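Local coordinates for foldase protein PrsA (Bacillus subtilis, PDB 4WO7) that helps secreted proteins fold outside the cell after translocation and has peptidyl-prolyl cis-trans isomerase activity, which is not essential to its role in vivo, at residues 54-59 with 94-99; 45-50 with 87-92; 134-139 with 151-156. One frame throughout, in Å; residues are numbered along the deposited sequence.

Interaction 1: 54-59 with 94-99; sequences DKEIDN and TQKAAK
The ammonium nitrogen of Lys96 is held by two acceptors close together in the chain, the Glu56 carboxylate and the backbone oxygen of Lys51. Its NZ donates to Glu56 OE1 at 2.8 Å, a salt bridge with hydrogen-bond geometry, and makes its second hydrogen bond to Lys51 O. On the carboxylate, OE1 receives the lysine through its syn lone pair, on the side of the other oxygen. OE2 lies farther off, 3.7 Å from Lys96 NZ, and is engaged by the backbone N of Ser53, just ahead of helix 54-67. The two carboxylate oxygens therefore have separate partners, which should restrict rotation of the group. Both side chains run extended beyond CG and meet at about a right angle, long arms bridging backbones whose nearest CA atoms, in Glu56 and Lys96, are 11.5 Å apart. It is a contact of charged ends alone, burying only 67 Å² at the surface. The Lys96 side chain also touches Tyr50 and Val52 of the link between helices 21-49 and 54-67. One turn of helix 81-101 thus faces helix 54-67 through Lys96, while its Thr94 and Ala97 pack on Leu46 of helix 21-49 and Val238 of helix 231-244.

Interaction 2: 45-50 with 87-92; sequences VLDKKY and QVKYEL
Lys89 reaches from helix 81-101 to Asp47, near the C-terminal end of helix 21-49, and the two form a salt bridge. Lys89 NZ stands 3.1 Å from Asp47 OD1, in a hydrogen bond whose geometry is weak, and 3.4 Å from Asp47 OD2. With the nitrogen so nearly shared, the attraction probably owes more to charge than to one well-directed bond. Conformation explains how the ends meet. Lys89 is fully stretched: its CG stands opposite the backbone N (chi1 -179°), and every later torsion is also trans, so the arm spends its whole length crossing the gap. Asp47 likewise carries CG opposite its own backbone N (chi1 -177°), which brings the carboxylate closer to helix 81-101 than the direction of its CB would suggest. The side chains cross at about a right angle, and the methylene CE of Lys89 also comes within 3.4 Å of Asp47 OD1. Replacing Asp47 with an alanine would probably leave the Lys89 ammonium without this carboxylate mate and set the end of the extended chain free to turn. Beside the ion pair, Tyr90 OH forms a hydrogen bond with Gln42 OE1, also on helix 21-49. Leu46 packs on Val241 of helix 231-244. From the same end of helix 21-49, Val45 and Lys48 pack on Thr14 and Ala16 of the second subunit, so this helix end lies between the helical bundle and the dimer partner.

Interaction 3: 134-139 with 151-156; sequences EEVEKK and KEYSTD
Within the parvulin-type (PpiC) isomerase domain, helices 130-142 and 146-153 follow each other in the chain and are joined here through a single aromatic ring, that of Tyr153, packed on Val136. The methyl CG2 of Val136 sits over one face of the ring, 3.7 Å from its centroid and 18° off the normal, a CH-pi contact displaced toward the rim. Its nearest ring atom is Tyr153 CD2, at 3.5 Å. The valine presents this methyl because CG1 takes the position opposite the backbone N, leaving CG2 opposite the carbonyl carbon and directed at the ring. Val136 is buried and also packs on Ile125 of strand 119-127 and Ile202 of strand 200-207, neighbouring antiparallel strands of the domain's four-stranded sheet. Val136 thus touches both the sheet and Tyr153. Immediately after Tyr153 the chain leaves helical geometry at Ser154, whose OG bonds to Leu126 N, while Thr155 makes bonds of its own with Leu126, tying the end of helix 146-153 to strand 119-127. Around the phenol end lie the side chains of Lys139 and Glu135. Lys139 crosses the tyrosine at about a right angle and sets its CE 3.2 Å from Tyr153 OH, a carbon-to-oxygen approach. A bend at chi4 (-70°) turns the lysine's NZ aside, and that nitrogen forms a salt bridge with Glu144 in the connection between the helices. Glu135, fully extended, also comes across the tyrosine, its carboxylate plane turned 73° from the ring plane. Glu135 OE2 remains 3.6 Å from Tyr153 OH, near neighbours whose positions do not make a hydrogen bond.

From the N terminus, the end of helix 21-49 opens interaction 2 and the start of helix 54-67 opens interaction 1. Both close on helix 81-101, first at 87-92 and then at 94-99, so the segments alternate and the two loops cross. Their centres are 7 Å apart and they touch directly, Leu92 packing on Glu56 and Ile57, and Tyr50 on Ala97. Helix 81-101 is thereby tied to helix 21-49 and helix 54-67 in the helical part of the fold. Interaction 3 follows in series and closes a much shorter loop within the isomerase domain, its centre about 32 Å from that of interaction 1 and 38 Å from that of interaction 2.

Interaction 1: 54-59 with 94-99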
ATOM      1  N   ASP A  54      -7.781  31.180   5.209  1.00144.57           N
ATOM      2  CA  ASP A  54      -6.662  31.042   4.287  1.00150.84           C
ATOM      3  C   ASP A  54      -5.325  31.262   5.005  1.00159.34           C
ATOM      4  O   ASP A  54      -4.279  30.834   4.515  1.00162.90           O
ATOM      5  CB  ASP A  54      -6.823  31.995   3.103  1.00147.90           C
ATOM      6  CG  ASP A  54      -8.070  31.700   2.286  1.00144.20           C
ATOM      7  OD1 ASP A  54      -9.176  32.102   2.704  1.00143.31           O
ATOM      8  OD2 ASP A  54      -7.942  31.062   1.220  1.00141.38           O
ATOM      9  N   LYS A  55      -5.352  31.941   6.151  1.00181.63           N
ATOM     10  CA  LYS A  55      -4.148  32.095   6.964  1.00172.74           C
ATOM     11  C   LYS A  55      -3.674  30.723   7.401  1.00162.82           C
ATOM     12  O   LYS A  55      -2.497  30.380   7.287  1.00161.13           O
ATOM     13  CB  LYS A  55      -4.424  32.954   8.208  1.00190.30           C
ATOM     14  CG  LYS A  55      -3.234  33.097   9.173  1.00184.30           C
ATOM     15  CD  LYS A  55      -3.657  33.704  10.515  1.00188.04           C
ATOM     16  CE  LYS A  55      -2.469  33.899  11.456  1.00186.81           C
ATOM     17  NZ  LYS A  55      -2.854  34.546  12.746  1.00179.61           N
ATOM     18  N   GLU A  56      -4.624  29.950   7.911  1.00148.31           N
ATOM     19  CA  GLU A  56      -4.384  28.598   8.389  1.00141.55           C
ATOM     20  C   GLU A  56      -4.011  27.646   7.254  1.00132.72           C
ATOM     21  O   GLU A  56      -3.136  26.793   7.407  1.00131.25           O
ATOM     22  CB  GLU A  56      -5.625  28.102   9.123  1.00138.28           C
ATOM     23  CG  GLU A  56      -5.918  28.897  10.385  1.00142.34           C
ATOM     24  CD  GLU A  56      -7.234  28.517  11.031  1.00137.92           C
ATOM     25  OE1 GLU A  56      -7.228  27.665  11.941  1.00132.19           O
ATOM     26  OE2 GLU A  56      -8.271  29.089  10.636  1.00139.52           O
ATOM     27  N   ILE A  57      -4.694  27.787   6.122  1.00129.50           N
ATOM     28  CA  ILE A  57      -4.462  26.922   4.970  1.00128.18           C
ATOM     29  C   ILE A  57      -3.030  27.009   4.457  1.00128.89           C
ATOM     30  O   ILE A  57      -2.372  25.987   4.260  1.00132.19           O
ATOM     31  CB  ILE A  57      -5.439  27.262   3.813  1.00176.68           C
ATOM     32  CG1 ILE A  57      -6.857  26.824   4.182  1.00173.36           C
ATOM     33  CG2 ILE A  57      -5.014  26.589   2.503  1.00201.36           C
ATOM     34  CD1 ILE A  57      -7.936  27.326   3.237  1.00143.59           C
ATOM     35  N   ASP A  58      -2.555  28.229   4.239  1.00138.21           N
ATOM     36  CA  ASP A  58      -1.221  28.447   3.691  1.00142.14           C
ATOM     37  C   ASP A  58      -0.122  27.868   4.588  1.00132.46           C
ATOM     38  O   ASP A  58       0.854  27.316   4.093  1.00118.09           O
ATOM     39  CB  ASP A  58      -0.996  29.944   3.457  1.00153.42           C
ATOM     40  CG  ASP A  58      -1.729  30.456   2.225  1.00156.06           C
ATOM     41  OD1 ASP A  58      -2.756  29.851   1.850  1.00147.31           O
ATOM     42  OD2 ASP A  58      -1.289  31.469   1.639  1.00164.36           O
ATOM     43  N   ASN A  59      -0.280  27.995   5.902  1.00158.10           N
ATOM     44  CA  ASN A  59       0.697  27.459   6.853  1.00149.39           C
ATOM     45  C   ASN A  59       0.959  25.953   6.732  1.00148.74           C
ATOM     46  O   ASN A  59       2.112  25.518   6.764  1.00147.71           O
ATOM     47  CB  ASN A  59       0.247  27.782   8.281  1.00153.88           C
ATOM     48  CG  ASN A  59       0.411  29.253   8.620  1.00165.77           C
ATOM     49  OD1 ASN A  59       0.748  30.064   7.756  1.00169.04           O
ATOM     50  ND2 ASN A  59       0.147  29.610   9.870  1.00170.69           N
ATOM     51  N   THR A  94     -10.418  17.984   9.468  1.00 71.58           N
ATOM     52  CA  THR A  94     -10.466  16.692  10.150  1.00 73.91           C
ATOM     53  C   THR A  94      -9.566  16.728  11.386  1.00 78.75           C
ATOM     54  O   THR A  94      -9.788  16.007  12.362  1.00 85.72           O
ATOM     55  CB  THR A  94     -10.035  15.535   9.221  1.00 71.25           C
ATOM     56  OG1 THR A  94      -8.743  15.820   8.670  1.00 68.56           O
ATOM     57  CG2 THR A  94     -11.036  15.357   8.079  1.00 63.00           C
ATOM     58  N   GLN A  95      -8.547  17.581  11.335  1.00 69.16           N
ATOM     59  CA  GLN A  95      -7.642  17.757  12.462  1.00 70.10           C
ATOM     60  C   GLN A  95      -8.354  18.487  13.597  1.00 73.40           C
ATOM     61  O   GLN A  95      -8.241  18.118  14.768  1.00 75.82           O
ATOM     62  CB  GLN A  95      -6.401  18.536  12.027  1.00 70.89           C
ATOM     63  CG  GLN A  95      -5.376  17.688  11.314  1.00 75.46           C
ATOM     64  CD  GLN A  95      -4.634  16.770  12.258  1.00 77.57           C
ATOM     65  OE1 GLN A  95      -3.991  17.219  13.210  1.00 86.64           O
ATOM     66  NE2 GLN A  95      -4.755  15.471  12.026  1.00 72.77           N
ATOM     67  N   LYS A  96      -9.091  19.530  13.236  1.00 72.54           N
ATOM     68  CA  LYS A  96      -9.805  20.335  14.213  1.00 73.75           C
ATOM     69  C   LYS A  96     -10.914  19.505  14.843  1.00 76.46           C
ATOM     70  O   LYS A  96     -11.169  19.603  16.044  1.00 78.46           O
ATOM     71  CB  LYS A  96     -10.358  21.614  13.577  1.00 74.28           C
ATOM     72  CG  LYS A  96      -9.307  22.704  13.406  1.00 80.01           C
ATOM     73  CD  LYS A  96      -9.927  24.035  13.013  1.00 92.83           C
ATOM     74  CE  LYS A  96      -8.969  25.183  13.271  1.00106.19           C
ATOM     75  NZ  LYS A  96      -9.586  26.490  12.925  1.00106.85           N
ATOM     76  N   ALA A  97     -11.572  18.691  14.021  1.00 76.20           N
ATOM     77  CA  ALA A  97     -12.611  17.792  14.498  1.00 80.60           C
ATOM     78  C   ALA A  97     -12.033  16.806  15.502  1.00 76.70           C
ATOM     79  O   ALA A  97     -12.643  16.544  16.536  1.00 86.88           O
ATOM     80  CB  ALA A  97     -13.247  17.038  13.335  1.00 77.57           C
ATOM     81  N   ALA A  98     -10.857  16.264  15.196  1.00 69.29           N
ATOM     82  CA  ALA A  98     -10.199  15.301  16.076  1.00 73.01           C
ATOM     83  C   ALA A  98      -9.762  15.902  17.414  1.00 77.50           C
ATOM     84  O   ALA A  98      -9.876  15.267  18.459  1.00 79.70           O
ATOM     85  CB  ALA A  98      -8.995  14.710  15.371  1.00 74.09           C
ATOM     86  N   LYS A  99      -9.252  17.125  17.376  1.00 81.19           N
ATOM     87  CA  LYS A  99      -8.826  17.795  18.599  1.00 80.62           C
ATOM     88  C   LYS A  99     -10.002  18.001  19.552  1.00 92.20           C
ATOM     89  O   LYS A  99      -9.863  17.821  20.761  1.00 92.05           O
ATOM     90  CB  LYS A  99      -8.142  19.122  18.275  1.00 81.45           C
ATOM     91  CG  LYS A  99      -6.677  18.964  17.891  1.00 88.35           C
ATOM     92  CD  LYS A  99      -6.114  20.221  17.251  1.00 96.67           C
ATOM     93  CE  LYS A  99      -4.673  20.008  16.811  1.00106.29           C
ATOM     94  NZ  LYS A  99      -4.111  21.216  16.155  1.00114.61           N
TER

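Interaction 2: 45-50 with 87-92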
ATOM      1  N   VAL A  45     -19.778  19.342   6.327  1.00 69.56           N
ATOM      2  CA  VAL A  45     -20.247  19.380   7.701  1.00 73.19           C
ATOM      3  C   VAL A  45     -19.206  20.069   8.566  1.00 73.00           C
ATOM      4  O   VAL A  45     -19.536  20.973   9.333  1.00 74.45           O
ATOM      5  CB  VAL A  45     -20.578  17.963   8.224  1.00 61.79           C
ATOM      6  CG1 VAL A  45     -20.750  17.942   9.741  1.00 61.04           C
ATOM      7  CG2 VAL A  45     -21.835  17.443   7.533  1.00 64.73           C
ATOM      8  N   LEU A  46     -17.949  19.659   8.436  1.00 72.04           N
ATOM      9  CA  LEU A  46     -16.886  20.246   9.250  1.00 67.92           C
ATOM     10  C   LEU A  46     -16.631  21.728   8.932  1.00 68.95           C
ATOM     11  O   LEU A  46     -16.329  22.508   9.834  1.00 68.78           O
ATOM     12  CB  LEU A  46     -15.587  19.455   9.092  1.00 59.00           C
ATOM     13  CG  LEU A  46     -15.666  18.011   9.595  1.00 62.07           C
ATOM     14  CD1 LEU A  46     -14.341  17.296   9.408  1.00 63.87           C
ATOM     15  CD2 LEU A  46     -16.118  17.941  11.046  1.00 60.25           C
ATOM     16  N   ASP A  47     -16.756  22.128   7.669  1.00 70.02           N
ATOM     17  CA  ASP A  47     -16.510  23.526   7.315  1.00 81.50           C
ATOM     18  C   ASP A  47     -17.534  24.446   7.943  1.00 84.76           C
ATOM     19  O   ASP A  47     -17.268  25.623   8.187  1.00 95.16           O
ATOM     20  CB  ASP A  47     -16.541  23.730   5.801  1.00 86.97           C
ATOM     21  CG  ASP A  47     -16.208  25.158   5.399  1.00105.15           C
ATOM     22  OD1 ASP A  47     -15.333  25.778   6.043  1.00108.77           O
ATOM     23  OD2 ASP A  47     -16.824  25.661   4.435  1.00113.27           O
ATOM     24  N   LYS A  48     -18.709  23.898   8.214  1.00 90.37           N
ATOM     25  CA  LYS A  48     -19.771  24.660   8.846  1.00 97.56           C
ATOM     26  C   LYS A  48     -19.571  24.733  10.361  1.00 97.01           C
ATOM     27  O   LYS A  48     -19.920  25.730  10.996  1.00 88.61           O
ATOM     28  CB  LYS A  48     -21.131  24.067   8.486  1.00101.37           C
ATOM     29  CG  LYS A  48     -22.299  24.857   9.029  1.00106.16           C
ATOM     30  CD  LYS A  48     -23.595  24.326   8.467  1.00109.76           C
ATOM     31  CE  LYS A  48     -24.772  25.168   8.905  1.00113.27           C
ATOM     32  NZ  LYS A  48     -26.030  24.711   8.261  1.00117.11           N
ATOM     33  N   LYS A  49     -19.012  23.670  10.935  1.00107.05           N
ATOM     34  CA  LYS A  49     -18.765  23.622  12.373  1.00124.53           C
ATOM     35  C   LYS A  49     -17.492  24.374  12.724  1.00112.84           C
ATOM     36  O   LYS A  49     -17.532  25.373  13.439  1.00107.84           O
ATOM     37  CB  LYS A  49     -18.677  22.171  12.851  1.00151.46           C
ATOM     38  CG  LYS A  49     -18.534  21.997  14.361  1.00162.02           C
ATOM     39  CD  LYS A  49     -18.818  20.558  14.767  1.00202.37           C
ATOM     40  CE  LYS A  49     -18.803  20.403  16.279  1.00159.14           C
ATOM     41  NZ  LYS A  49     -19.126  19.015  16.719  1.00159.58           N
ATOM     42  N   TYR A  50     -16.361  23.882  12.228  1.00105.47           N
ATOM     43  CA  TYR A  50     -15.085  24.516  12.502  1.00 99.20           C
ATOM     44  C   TYR A  50     -14.849  25.508  11.390  1.00122.23           C
ATOM     45  O   TYR A  50     -15.380  25.340  10.291  1.00111.63           O
ATOM     46  CB  TYR A  50     -13.969  23.486  12.577  1.00 84.46           C
ATOM     47  CG  TYR A  50     -14.322  22.383  13.522  1.00 78.77           C
ATOM     48  CD1 TYR A  50     -14.100  22.505  14.884  1.00 79.11           C
ATOM     49  CD2 TYR A  50     -14.926  21.232  13.053  1.00 74.00           C
ATOM     50  CE1 TYR A  50     -14.450  21.498  15.749  1.00 77.86           C
ATOM     51  CE2 TYR A  50     -15.279  20.223  13.902  1.00 81.43           C
ATOM     52  CZ  TYR A  50     -15.046  20.359  15.252  1.00 84.59           C
ATOM     53  OH  TYR A  50     -15.406  19.335  16.091  1.00 88.59           O
ATOM     54  N   GLN A  87      -7.683  20.136  -0.486  1.00 81.93           N
ATOM     55  CA  GLN A  87      -7.249  18.928   0.204  1.00 73.18           C
ATOM     56  C   GLN A  87      -6.622  19.267   1.544  1.00 67.40           C
ATOM     57  O   GLN A  87      -6.820  18.567   2.540  1.00 69.11           O
ATOM     58  CB  GLN A  87      -6.224  18.173  -0.643  1.00 83.26           C
ATOM     59  CG  GLN A  87      -6.749  17.669  -1.969  1.00 84.86           C
ATOM     60  CD  GLN A  87      -8.101  17.015  -1.851  1.00 82.43           C
ATOM     61  OE1 GLN A  87      -8.276  16.057  -1.097  1.00 82.26           O
ATOM     62  NE2 GLN A  87      -9.076  17.535  -2.587  1.00 87.10           N
ATOM     63  N   VAL A  88      -5.869  20.358   1.558  1.00 71.20           N
ATOM     64  CA  VAL A  88      -5.247  20.845   2.775  1.00 69.85           C
ATOM     65  C   VAL A  88      -6.319  21.332   3.738  1.00 70.72           C
ATOM     66  O   VAL A  88      -6.233  21.090   4.941  1.00 75.57           O
ATOM     67  CB  VAL A  88      -4.231  21.966   2.472  1.00 79.65           C
ATOM     68  CG1 VAL A  88      -3.854  22.732   3.742  1.00 82.77           C
ATOM     69  CG2 VAL A  88      -2.992  21.380   1.800  1.00 87.63           C
ATOM     70  N   LYS A  89      -7.323  22.027   3.209  1.00 72.93           N
ATOM     71  CA  LYS A  89      -8.415  22.513   4.037  1.00 70.12           C
ATOM     72  C   LYS A  89      -9.124  21.334   4.690  1.00 61.46           C
ATOM     73  O   LYS A  89      -9.492  21.389   5.862  1.00 73.46           O
ATOM     74  CB  LYS A  89      -9.407  23.349   3.221  1.00 75.03           C
ATOM     75  CG  LYS A  89     -10.551  23.897   4.067  1.00 73.50           C
ATOM     76  CD  LYS A  89     -11.517  24.764   3.279  1.00 82.53           C
ATOM     77  CE  LYS A  89     -12.548  25.374   4.214  1.00 93.83           C
ATOM     78  NZ  LYS A  89     -13.619  26.114   3.498  1.00103.43           N
ATOM     79  N   TYR A  90      -9.297  20.261   3.925  1.00 82.29           N
ATOM     80  CA  TYR A  90      -9.944  19.062   4.432  1.00 55.45           C
ATOM     81  C   TYR A  90      -9.139  18.430   5.564  1.00 59.05           C
ATOM     82  O   TYR A  90      -9.711  18.042   6.581  1.00 63.40           O
ATOM     83  CB  TYR A  90     -10.167  18.054   3.303  1.00 56.03           C
ATOM     84  CG  TYR A  90     -10.749  16.736   3.761  1.00 61.06           C
ATOM     85  CD1 TYR A  90     -11.938  16.691   4.476  1.00 63.02           C
ATOM     86  CD2 TYR A  90     -10.126  15.534   3.455  1.00 54.99           C
ATOM     87  CE1 TYR A  90     -12.476  15.490   4.893  1.00 64.69           C
ATOM     88  CE2 TYR A  90     -10.665  14.323   3.860  1.00 54.57           C
ATOM     89  CZ  TYR A  90     -11.840  14.312   4.578  1.00 62.50           C
ATOM     90  OH  TYR A  90     -12.385  13.120   4.992  1.00 67.72           O
ATOM     91  N   GLU A  91      -7.819  18.338   5.408  1.00 71.29           N
ATOM     92  CA  GLU A  91      -6.985  17.789   6.475  1.00 70.24           C
ATOM     93  C   GLU A  91      -7.080  18.652   7.737  1.00 67.97           C
ATOM     94  O   GLU A  91      -7.221  18.133   8.844  1.00 68.24           O
ATOM     95  CB  GLU A  91      -5.522  17.660   6.040  1.00 81.17           C
ATOM     96  CG  GLU A  91      -4.663  16.934   7.077  1.00 97.56           C
ATOM     97  CD  GLU A  91      -3.215  16.764   6.650  1.00117.18           C
ATOM     98  OE1 GLU A  91      -2.596  17.759   6.212  1.00126.05           O
ATOM     99  OE2 GLU A  91      -2.689  15.637   6.768  1.00122.19           O
ATOM    100  N   LEU A  92      -7.001  19.969   7.570  1.00 63.92           N
ATOM    101  CA  LEU A  92      -7.060  20.879   8.710  1.00 69.08           C
ATOM    102  C   LEU A  92      -8.405  20.754   9.423  1.00 67.77           C
ATOM    103  O   LEU A  92      -8.470  20.815  10.650  1.00 73.82           O
ATOM    104  CB  LEU A  92      -6.825  22.332   8.279  1.00 82.56           C
ATOM    105  CG  LEU A  92      -5.431  22.702   7.754  1.00 92.24           C
ATOM    106  CD1 LEU A  92      -5.401  24.130   7.222  1.00 97.70           C
ATOM    107  CD2 LEU A  92      -4.376  22.535   8.836  1.00 99.51           C
TER

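Interaction 3: 134-139 with 151-156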
ATOM      1  N   GLU A 134      32.771  19.892  10.648  1.00120.77           N
ATOM      2  CA  GLU A 134      33.563  20.840  11.425  1.00119.31           C
ATOM      3  C   GLU A 134      33.199  22.270  11.037  1.00115.38           C
ATOM      4  O   GLU A 134      33.353  23.196  11.832  1.00116.72           O
ATOM      5  CB  GLU A 134      35.059  20.595  11.225  1.00125.90           C
ATOM      6  CG  GLU A 134      35.542  19.293  11.849  1.00130.77           C
ATOM      7  CD  GLU A 134      36.998  18.987  11.552  1.00140.33           C
ATOM      8  OE1 GLU A 134      37.762  18.788  12.525  1.00138.58           O
ATOM      9  OE2 GLU A 134      37.366  18.903  10.360  1.00147.26           O
ATOM     10  N   GLU A 135      32.714  22.439   9.810  1.00110.02           N
ATOM     11  CA  GLU A 135      32.177  23.721   9.366  1.00105.51           C
ATOM     12  C   GLU A 135      30.950  24.069  10.194  1.00100.40           C
ATOM     13  O   GLU A 135      30.793  25.196  10.665  1.00 98.60           O
ATOM     14  CB  GLU A 135      31.801  23.660   7.884  1.00111.68           C
ATOM     15  CG  GLU A 135      31.174  24.938   7.338  1.00120.84           C
ATOM     16  CD  GLU A 135      30.836  24.837   5.858  1.00130.61           C
ATOM     17  OE1 GLU A 135      30.816  23.704   5.329  1.00137.71           O
ATOM     18  OE2 GLU A 135      30.590  25.887   5.226  1.00129.79           O
ATOM     19  N   VAL A 136      30.094  23.071  10.375  1.00 97.40           N
ATOM     20  CA  VAL A 136      28.873  23.217  11.152  1.00 94.15           C
ATOM     21  C   VAL A 136      29.188  23.313  12.638  1.00 99.90           C
ATOM     22  O   VAL A 136      28.525  24.046  13.371  1.00101.70           O
ATOM     23  CB  VAL A 136      27.910  22.039  10.895  1.00 90.41           C
ATOM     24  CG1 VAL A 136      26.694  22.098  11.813  1.00 91.38           C
ATOM     25  CG2 VAL A 136      27.493  22.013   9.437  1.00 87.50           C
ATOM     26  N   GLU A 137      30.201  22.573  13.075  1.00109.43           N
ATOM     27  CA  GLU A 137      30.618  22.619  14.469  1.00110.57           C
ATOM     28  C   GLU A 137      31.063  24.041  14.808  1.00108.69           C
ATOM     29  O   GLU A 137      30.793  24.543  15.901  1.00107.62           O
ATOM     30  CB  GLU A 137      31.741  21.615  14.739  1.00116.59           C
ATOM     31  CG  GLU A 137      31.976  21.349  16.216  1.00126.29           C
ATOM     32  CD  GLU A 137      30.820  20.605  16.861  1.00133.66           C
ATOM     33  OE1 GLU A 137      30.367  19.592  16.284  1.00133.82           O
ATOM     34  OE2 GLU A 137      30.360  21.035  17.940  1.00137.93           O
ATOM     35  N   LYS A 138      31.741  24.691  13.864  1.00113.96           N
ATOM     36  CA  LYS A 138      32.209  26.060  14.075  1.00115.26           C
ATOM     37  C   LYS A 138      31.080  27.081  14.007  1.00113.65           C
ATOM     38  O   LYS A 138      31.097  28.079  14.726  1.00115.37           O
ATOM     39  CB  LYS A 138      33.294  26.448  13.066  1.00123.21           C
ATOM     40  CG  LYS A 138      34.655  25.841  13.344  1.00131.14           C
ATOM     41  CD  LYS A 138      35.654  26.206  12.263  1.00137.22           C
ATOM     42  CE  LYS A 138      36.998  25.555  12.525  1.00140.97           C
ATOM     43  NZ  LYS A 138      37.602  26.010  13.818  1.00139.96           N
ATOM     44  N   LYS A 139      30.086  26.825  13.169  1.00 99.95           N
ATOM     45  CA  LYS A 139      28.945  27.728  13.066  1.00 95.39           C
ATOM     46  C   LYS A 139      28.126  27.669  14.358  1.00 90.23           C
ATOM     47  O   LYS A 139      27.560  28.673  14.795  1.00 85.70           O
ATOM     48  CB  LYS A 139      28.102  27.370  11.836  1.00 95.99           C
ATOM     49  CG  LYS A 139      28.684  27.951  10.553  1.00 90.81           C
ATOM     50  CD  LYS A 139      27.842  27.648   9.318  1.00 97.01           C
ATOM     51  CE  LYS A 139      28.224  28.540   8.143  1.00108.60           C
ATOM     52  NZ  LYS A 139      27.806  29.944   8.390  1.00120.37           N
ATOM     53  N   LYS A 151      18.387  22.598   9.260  1.00 86.81           N
ATOM     54  CA  LYS A 151      17.607  22.898   8.066  1.00 87.22           C
ATOM     55  C   LYS A 151      18.531  23.219   6.903  1.00 87.11           C
ATOM     56  O   LYS A 151      18.218  22.904   5.756  1.00 88.80           O
ATOM     57  CB  LYS A 151      16.637  24.063   8.284  1.00 84.81           C
ATOM     58  CG  LYS A 151      15.446  23.753   9.168  1.00 87.27           C
ATOM     59  CD  LYS A 151      14.663  25.014   9.500  1.00 89.79           C
ATOM     60  CE  LYS A 151      13.469  24.707  10.388  1.00 95.95           C
ATOM     61  NZ  LYS A 151      13.850  24.338  11.775  1.00102.52           N
ATOM     62  N   GLU A 152      19.673  23.835   7.194  1.00 90.77           N
ATOM     63  CA  GLU A 152      20.583  24.253   6.135  1.00 90.38           C
ATOM     64  C   GLU A 152      21.471  23.112   5.636  1.00 94.76           C
ATOM     65  O   GLU A 152      21.729  23.015   4.436  1.00 93.80           O
ATOM     66  CB  GLU A 152      21.467  25.411   6.606  1.00 93.30           C
ATOM     67  CG  GLU A 152      22.343  25.993   5.503  1.00105.08           C
ATOM     68  CD  GLU A 152      23.205  27.140   5.990  1.00116.96           C
ATOM     69  OE1 GLU A 152      23.018  27.569   7.149  1.00119.10           O
ATOM     70  OE2 GLU A 152      24.066  27.614   5.216  1.00123.82           O
ATOM     71  N   TYR A 153      21.932  22.255   6.548  1.00 96.84           N
ATOM     72  CA  TYR A 153      22.956  21.261   6.218  1.00104.79           C
ATOM     73  C   TYR A 153      22.509  19.801   6.243  1.00 97.03           C
ATOM     74  O   TYR A 153      22.989  19.002   5.438  1.00102.09           O
ATOM     75  CB  TYR A 153      24.131  21.411   7.184  1.00103.20           C
ATOM     76  CG  TYR A 153      24.949  22.658   6.963  1.00107.63           C
ATOM     77  CD1 TYR A 153      24.561  23.874   7.509  1.00107.80           C
ATOM     78  CD2 TYR A 153      26.122  22.615   6.226  1.00110.81           C
ATOM     79  CE1 TYR A 153      25.311  25.015   7.309  1.00110.44           C
ATOM     80  CE2 TYR A 153      26.880  23.748   6.024  1.00114.02           C
ATOM     81  CZ  TYR A 153      26.472  24.944   6.568  1.00115.84           C
ATOM     82  OH  TYR A 153      27.230  26.071   6.363  1.00121.68           O
ATOM     83  N   SER A 154      21.593  19.447   7.138  1.00 91.80           N
ATOM     84  CA  SER A 154      21.319  18.029   7.376  1.00 95.13           C
ATOM     85  C   SER A 154      20.702  17.361   6.148  1.00 93.83           C
ATOM     86  O   SER A 154      19.859  17.935   5.458  1.00 90.58           O
ATOM     87  CB  SER A 154      20.417  17.829   8.594  1.00 92.19           C
ATOM     88  OG  SER A 154      20.462  16.470   9.011  1.00 88.05           O
ATOM     89  N   THR A 155      21.141  16.131   5.900  1.00 98.47           N
ATOM     90  CA  THR A 155      20.684  15.332   4.770  1.00104.67           C
ATOM     91  C   THR A 155      19.432  14.540   5.127  1.00109.54           C
ATOM     92  O   THR A 155      18.652  14.164   4.254  1.00112.46           O
ATOM     93  CB  THR A 155      21.797  14.337   4.327  1.00115.56           C
ATOM     94  OG1 THR A 155      23.025  15.040   4.106  1.00111.61           O
ATOM     95  CG2 THR A 155      21.417  13.568   3.065  1.00123.84           C
ATOM     96  N   ASP A 156      19.238  14.318   6.423  1.00109.09           N
ATOM     97  CA  ASP A 156      18.137  13.500   6.922  1.00110.07           C
ATOM     98  C   ASP A 156      16.761  14.167   6.810  1.00112.77           C
ATOM     99  O   ASP A 156      16.649  15.378   6.613  1.00112.35           O
ATOM    100  CB  ASP A 156      18.420  13.116   8.376  1.00115.35           C
ATOM    101  CG  ASP A 156      17.495  12.033   8.884  1.00122.93           C
ATOM    102  OD1 ASP A 156      17.571  10.897   8.371  1.00129.29           O
ATOM    103  OD2 ASP A 156      16.694  12.314   9.798  1.00123.13           O
TER